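PDB 4PMQ: Tat-secreted protein Rv2525c from Mycobacterium tuberculosis, which may act as a peptidoglycan hydrolase with glycosidase activity and, in vitro, cleaves p-nitrophenyl esters, with a preference for the butyrate. Local coordinates for residues A[63-76]-A[104-117]. Numbering follows the deposited sequence. Where two conformers were deposited one is given.
Sequences VSCYQYGKGSTADW and PIYASIDDNPSYEQ. With GOL (glycerol), chain E.
With CG trans to the main-chain nitrogen in both Q67 (chi1 -173°) and D110 (chi1 -175°), the two side chains extend from neighbouring strand ends and cross almost at right angles. They lie just past the C-terminal ends of parallel strands 63-66 and 105-108, joined through helix 79-96 in a beta-alpha-beta crossover of the TIM-barrel-like glycoside hydrolase domain, where such folds usually place their active sites. Between the strands, Y106 N donates to S64 O and Y66 N to Y106 O.

Beyond them, S108 N binds Y66 O. S108 is short and hydroxylated, and in the modelled conformer, one of two, its OG reaches Y66 O (2.8 Å) from above the carbonyl plane and accepts from O3 of a glycerol. This glycerol, probably from the crystallisation liquor, also donates from O2 to Q67 OE1 (2.8 Å) and bonds Y31, Y141 and Q179, consistent with a polar pocket. The amide of Q67 can do two jobs at once, since NE2 also donates to G69 O and D110 OD2.

W76 supplies a broad apolar surface with one N-H at its edge. I109 CG2 sits over the five-membered ring of W76, 4.3 Å from its centroid, and W76 NE1 donates to D111 OD2 (2.9 Å) on its anti side, tilted from the carboxylate plane. Long, flexible K70 bends at its end to bring NZ to the syn lone pair of D110 OD2, a 2.9 Å salt bridge, whereas Q67 NE2 meets that oxygen on the anti side, 28° out of the carboxylate plane.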
loop_
_atom_site.group_PDB
_atom_site.type_symbol
_atom_site.label_atom_id
_atom_site.label_comp_id
_atom_site.label_asym_id
_atom_site.label_seq_id
_atom_site.Cartn_x
_atom_site.Cartn_y
_atom_site.Cartn_z
ATOM N N VAL A 63 1.571 -0.006 8.454
ATOM C CA VAL A 63 2.004 0.652 7.225
ATOM C C VAL A 63 0.746 1.071 6.479
ATOM O O VAL A 63 -0.197 0.284 6.422
ATOM C CB VAL A 63 2.900 -0.266 6.349
ATOM C CG1 VAL A 63 3.258 0.427 5.035
ATOM C CG2 VAL A 63 4.181 -0.652 7.100
ATOM N N SER A 64 0.762 2.239 5.833
ATOM C CA SER A 64 -0.427 2.700 5.107
ATOM C C SER A 64 -0.321 2.495 3.595
ATOM O O SER A 64 0.728 2.760 3.005
ATOM C CB SER A 64 -0.664 4.186 5.354
ATOM O OG SER A 64 -0.999 4.463 6.701
ATOM N N CYS A 65 -1.435 2.077 2.966
ATOM C CA CYS A 65 -1.474 1.981 1.518
ATOM C C CYS A 65 -2.797 2.530 1.029
ATOM O O CYS A 65 -3.762 2.623 1.792
ATOM C CB CYS A 65 -1.252 0.552 1.038
ATOM S SG CYS A 65 -2.579 -0.583 1.496
ATOM N N TYR A 66 -2.827 2.919 -0.215
ATOM C CA TYR A 66 -4.028 3.524 -0.773
ATOM C C TYR A 66 -4.445 2.822 -2.030
ATOM O O TYR A 66 -3.650 2.752 -2.961
ATOM C CB TYR A 66 -3.764 5.012 -1.096
ATOM C CG TYR A 66 -5.006 5.745 -1.547
ATOM C CD1 TYR A 66 -5.455 5.658 -2.870
ATOM C CD2 TYR A 66 -5.748 6.511 -0.652
ATOM C CE1 TYR A 66 -6.631 6.285 -3.280
ATOM C CE2 TYR A 66 -6.939 7.136 -1.045
ATOM C CZ TYR A 66 -7.374 7.015 -2.358
ATOM O OH TYR A 66 -8.511 7.658 -2.769
ATOM N N GLN A 67 -5.698 2.399 -2.101
ATOM C CA GLN A 67 -6.285 1.881 -3.342
ATOM C C GLN A 67 -7.766 2.096 -3.263
ATOM O O GLN A 67 -8.421 1.515 -2.397
ATOM C CB GLN A 67 -5.968 0.409 -3.614
ATOM C CG GLN A 67 -6.478 0.012 -5.017
ATOM C CD GLN A 67 -6.133 -1.362 -5.493
ATOM O OE1 GLN A 67 -5.257 -2.040 -4.960
ATOM N NE2 GLN A 67 -6.787 -1.769 -6.573
ATOM N N TYR A 68 -8.284 2.920 -4.158
ATOM C CA TYR A 68 -9.716 3.174 -4.176
ATOM C C TYR A 68 -10.362 2.377 -5.313
ATOM O O TYR A 68 -11.194 1.516 -5.045
ATOM C CB TYR A 68 -10.026 4.678 -4.286
ATOM C CG TYR A 68 -11.510 4.959 -4.441
ATOM C CD1 TYR A 68 -12.369 4.923 -3.341
ATOM C CD2 TYR A 68 -12.052 5.289 -5.680
ATOM C CE1 TYR A 68 -13.742 5.175 -3.483
ATOM C CE2 TYR A 68 -13.420 5.532 -5.835
ATOM C CZ TYR A 68 -14.255 5.509 -4.730
ATOM O OH TYR A 68 -15.603 5.772 -4.916
ATOM N N GLY A 69 -10.006 2.700 -6.565
ATOM C CA GLY A 69 -10.536 2.020 -7.741
ATOM C C GLY A 69 -9.730 0.801 -8.154
ATOM O O GLY A 69 -8.754 0.425 -7.491
ATOM N N LYS A 70 -10.139 0.176 -9.255
ATOM C CA LYS A 70 -9.493 -1.034 -9.781
ATOM C C LYS A 70 -9.866 -1.237 -11.238
ATOM O O LYS A 70 -10.987 -0.904 -11.614
ATOM C CB LYS A 70 -9.969 -2.258 -8.961
ATOM C CG LYS A 70 -9.107 -3.516 -9.159
ATOM C CD LYS A 70 -9.813 -4.749 -8.576
ATOM C CE LYS A 70 -8.894 -5.935 -8.416
ATOM N NZ LYS A 70 -7.960 -5.762 -7.269
ATOM N N GLY A 71 -8.936 -1.760 -12.031
ATOM C CA GLY A 71 -9.185 -2.077 -13.436
ATOM C C GLY A 71 -9.582 -0.848 -14.223
ATOM O O GLY A 71 -8.808 0.107 -14.294
ATOM N N SER A 72 -10.833 -0.826 -14.731
ATOM C CA SER A 72 -11.363 0.262 -15.540
ATOM C C SER A 72 -11.462 1.575 -14.744
ATOM O O SER A 72 -11.593 2.637 -15.347
ATOM C CB SER A 72 -12.718 -0.121 -16.136
ATOM O OG SER A 72 -13.717 -0.188 -15.129
ATOM N N THR A 73 -11.445 1.494 -13.396
ATOM C CA THR A 73 -11.474 2.658 -12.498
ATOM C C THR A 73 -10.148 2.745 -11.685
ATOM O O THR A 73 -10.127 3.413 -10.650
ATOM C CB THR A 73 -12.705 2.638 -11.585
ATOM O OG1 THR A 73 -12.595 1.506 -10.713
ATOM C CG2 THR A 73 -14.035 2.591 -12.381
ATOM N N ALA A 74 -9.030 2.135 -12.176
ATOM C CA ALA A 74 -7.750 2.251 -11.459
ATOM C C ALA A 74 -7.461 3.714 -11.168
ATOM O O ALA A 74 -7.746 4.577 -12.018
ATOM C CB ALA A 74 -6.616 1.634 -12.276
ATOM N N ASP A 75 -6.946 4.003 -9.954
ATOM C CA ASP A 75 -6.738 5.372 -9.514
ATOM C C ASP A 75 -5.847 6.182 -10.439
ATOM O O ASP A 75 -6.092 7.382 -10.616
ATOM C CB ASP A 75 -6.139 5.411 -8.097
ATOM C CG ASP A 75 -6.992 4.697 -7.065
ATOM O OD1 ASP A 75 -8.234 4.774 -7.170
ATOM O OD2 ASP A 75 -6.415 4.110 -6.134
ATOM N N TRP A 76 -4.799 5.545 -11.005
ATOM C CA TRP A 76 -3.807 6.289 -11.799
ATOM C C TRP A 76 -4.283 6.664 -13.226
ATOM O O TRP A 76 -3.609 7.449 -13.888
ATOM C CB TRP A 76 -2.523 5.443 -11.886
ATOM C CG TRP A 76 -2.754 4.072 -12.440
ATOM C CD1 TRP A 76 -3.035 2.925 -11.743
ATOM C CD2 TRP A 76 -2.689 3.703 -13.817
ATOM N NE1 TRP A 76 -3.127 1.859 -12.616
ATOM C CE2 TRP A 76 -2.912 2.312 -13.893
ATOM C CE3 TRP A 76 -2.440 4.416 -15.003
ATOM C CZ2 TRP A 76 -2.852 1.617 -15.105
ATOM C CZ3 TRP A 76 -2.369 3.720 -16.193
ATOM C CH2 TRP A 76 -2.611 2.346 -16.239
ATOM N N PRO A 104 5.005 7.242 5.376
ATOM C CA PRO A 104 4.549 7.377 3.991
ATOM C C PRO A 104 3.198 6.735 3.773
ATOM O O PRO A 104 2.664 6.054 4.667
ATOM C CB PRO A 104 5.624 6.590 3.199
ATOM C CG PRO A 104 6.010 5.487 4.167
ATOM C CD PRO A 104 6.007 6.157 5.516
ATOM N N ILE A 105 2.667 6.898 2.549
ATOM C CA ILE A 105 1.477 6.182 2.115
ATOM C C ILE A 105 1.840 5.543 0.789
ATOM O O ILE A 105 2.358 6.219 -0.133
ATOM C CB ILE A 105 0.221 7.073 2.004
ATOM C CG1 ILE A 105 -0.141 7.753 3.344
ATOM C CG2 ILE A 105 -0.985 6.289 1.409
ATOM C CD1 ILE A 105 -1.168 8.955 3.153
ATOM N N TYR A 106 1.627 4.247 0.708
ATOM C CA TYR A 106 1.912 3.527 -0.538
ATOM C C TYR A 106 0.732 3.642 -1.504
ATOM O O TYR A 106 -0.286 2.972 -1.289
ATOM C CB TYR A 106 2.185 2.052 -0.248
ATOM C CG TYR A 106 3.553 1.785 0.337
ATOM C CD1 TYR A 106 3.788 1.907 1.707
ATOM C CD2 TYR A 106 4.609 1.369 -0.471
ATOM C CE1 TYR A 106 5.048 1.634 2.253
ATOM C CE2 TYR A 106 5.854 1.031 0.074
ATOM C CZ TYR A 106 6.077 1.190 1.429
ATOM O OH TYR A 106 7.314 0.829 1.949
ATOM N N ALA A 107 0.855 4.508 -2.531
ATOM C CA ALA A 107 -0.143 4.672 -3.606
ATOM C C ALA A 107 -0.126 3.409 -4.482
ATOM O O ALA A 107 0.961 2.947 -4.880
ATOM C CB ALA A 107 0.173 5.910 -4.422
ATOM N N SER A 108 -1.316 2.850 -4.808
ATOM C CA SER A 108 -1.342 1.604 -5.569
ATOM C C SER A 108 -1.438 1.742 -7.084
ATOM O O SER A 108 -2.269 2.496 -7.629
ATOM C CB SER A 108 -2.487 0.723 -5.097
ATOM O OG SER A 108 -2.285 0.476 -3.719
ATOM N N ILE A 109 -0.583 0.953 -7.757
ATOM C CA ILE A 109 -0.539 0.758 -9.198
ATOM C C ILE A 109 -0.851 -0.746 -9.319
ATOM O O ILE A 109 0.067 -1.544 -9.504
ATOM C CB ILE A 109 0.761 1.199 -9.918
ATOM C CG1 ILE A 109 1.217 2.660 -9.561
ATOM C CG2 ILE A 109 0.603 0.999 -11.448
ATOM C CD1 ILE A 109 0.209 3.766 -9.772
ATOM N N ASP A 110 -2.150 -1.128 -9.113
ATOM C CA ASP A 110 -2.624 -2.507 -9.095
ATOM C C ASP A 110 -2.867 -2.987 -10.531
ATOM O O ASP A 110 -3.968 -3.379 -10.915
ATOM C CB ASP A 110 -3.914 -2.555 -8.228
ATOM C CG ASP A 110 -4.460 -3.951 -8.018
ATOM O OD1 ASP A 110 -3.648 -4.917 -8.030
ATOM O OD2 ASP A 110 -5.696 -4.087 -7.898
ATOM N N ASP A 111 -1.812 -2.889 -11.343
ATOM C CA ASP A 111 -1.813 -3.157 -12.776
ATOM C C ASP A 111 -0.419 -3.534 -13.253
ATOM O O ASP A 111 0.576 -3.387 -12.512
ATOM C CB ASP A 111 -2.270 -1.860 -13.507
ATOM C CG ASP A 111 -3.776 -1.696 -13.546
ATOM O OD1 ASP A 111 -4.447 -2.532 -14.190
ATOM O OD2 ASP A 111 -4.283 -0.752 -12.906
ATOM N N ASN A 112 -0.349 -3.959 -14.515
ATOM C CA ASN A 112 0.880 -4.326 -15.214
ATOM C C ASN A 112 0.962 -3.388 -16.424
ATOM O O ASN A 112 0.596 -3.770 -17.552
ATOM C CB ASN A 112 0.849 -5.821 -15.613
ATOM C CG ASN A 112 2.102 -6.214 -16.355
ATOM O OD1 ASN A 112 3.114 -5.507 -16.265
ATOM N ND2 ASN A 112 2.048 -7.331 -17.111
ATOM N N PRO A 113 1.364 -2.122 -16.184
ATOM C CA PRO A 113 1.279 -1.121 -17.256
ATOM C C PRO A 113 2.400 -1.172 -18.276
ATOM O O PRO A 113 3.528 -1.577 -17.961
ATOM C CB PRO A 113 1.364 0.210 -16.480
ATOM C CG PRO A 113 2.245 -0.124 -15.311
ATOM C CD PRO A 113 1.813 -1.507 -14.912
ATOM N N SER A 114 2.099 -0.636 -19.474
ATOM C CA SER A 114 3.089 -0.395 -20.513
ATOM C C SER A 114 3.887 0.858 -20.162
ATOM O O SER A 114 3.405 1.704 -19.375
ATOM C CB SER A 114 2.400 -0.166 -21.847
ATOM O OG SER A 114 1.629 1.031 -21.731
ATOM N N TYR A 115 5.040 1.061 -20.856
ATOM C CA TYR A 115 5.826 2.277 -20.661
ATOM C C TYR A 115 4.975 3.520 -21.059
ATOM O O TYR A 115 5.051 4.565 -20.401
ATOM C CB TYR A 115 7.126 2.201 -21.475
ATOM C CG TYR A 115 8.002 3.407 -21.258
ATOM C CD1 TYR A 115 8.716 3.568 -20.076
ATOM C CD2 TYR A 115 8.160 4.366 -22.256
ATOM C CE1 TYR A 115 9.493 4.705 -19.851
ATOM C CE2 TYR A 115 8.978 5.478 -22.067
ATOM C CZ TYR A 115 9.640 5.647 -20.861
ATOM O OH TYR A 115 10.442 6.747 -20.662
ATOM N N GLU A 116 4.125 3.378 -22.094
ATOM C CA GLU A 116 3.249 4.476 -22.504
ATOM C C GLU A 116 2.296 4.875 -21.362
ATOM O O GLU A 116 2.099 6.073 -21.124
ATOM C CB GLU A 116 2.460 4.047 -23.763
ATOM C CG GLU A 116 1.459 5.055 -24.276
ATOM C CD GLU A 116 0.108 4.978 -23.586
ATOM O OE1 GLU A 116 -0.343 3.845 -23.297
ATOM O OE2 GLU A 116 -0.517 6.040 -23.356
ATOM N N GLN A 117 1.707 3.883 -20.657
ATOM C CA GLN A 117 0.777 4.173 -19.546
ATOM C C GLN A 117 1.529 4.809 -18.398
ATOM O O GLN A 117 1.053 5.762 -17.801
ATOM C CB GLN A 117 0.059 2.894 -19.100
ATOM C CG GLN A 117 -0.975 2.474 -20.150
ATOM C CD GLN A 117 -1.527 1.100 -19.848
ATOM O OE1 GLN A 117 -0.817 0.202 -19.366
ATOM N NE2 GLN A 117 -2.806 0.924 -20.121
HETATM C C1 GOL E . -2.623 -5.097 -1.954
HETATM O O1 GOL E . -2.932 -6.257 -2.708
HETATM C C2 GOL E . -3.015 -3.863 -2.730
HETATM O O2 GOL E . -4.436 -3.844 -2.918
HETATM C C3 GOL E . -2.553 -2.651 -1.955
HETATM O O3 GOL E . -3.303 -1.495 -2.290
HETATM O O HOH W 1 2.869 4.038 6.522
HETATM O O HOH W 2 -6.155 -1.573 -11.084
HETATM O O HOH W 3 -6.300 -0.383 -15.208
HETATM O O HOH W 4 -3.600 4.370 -6.053
#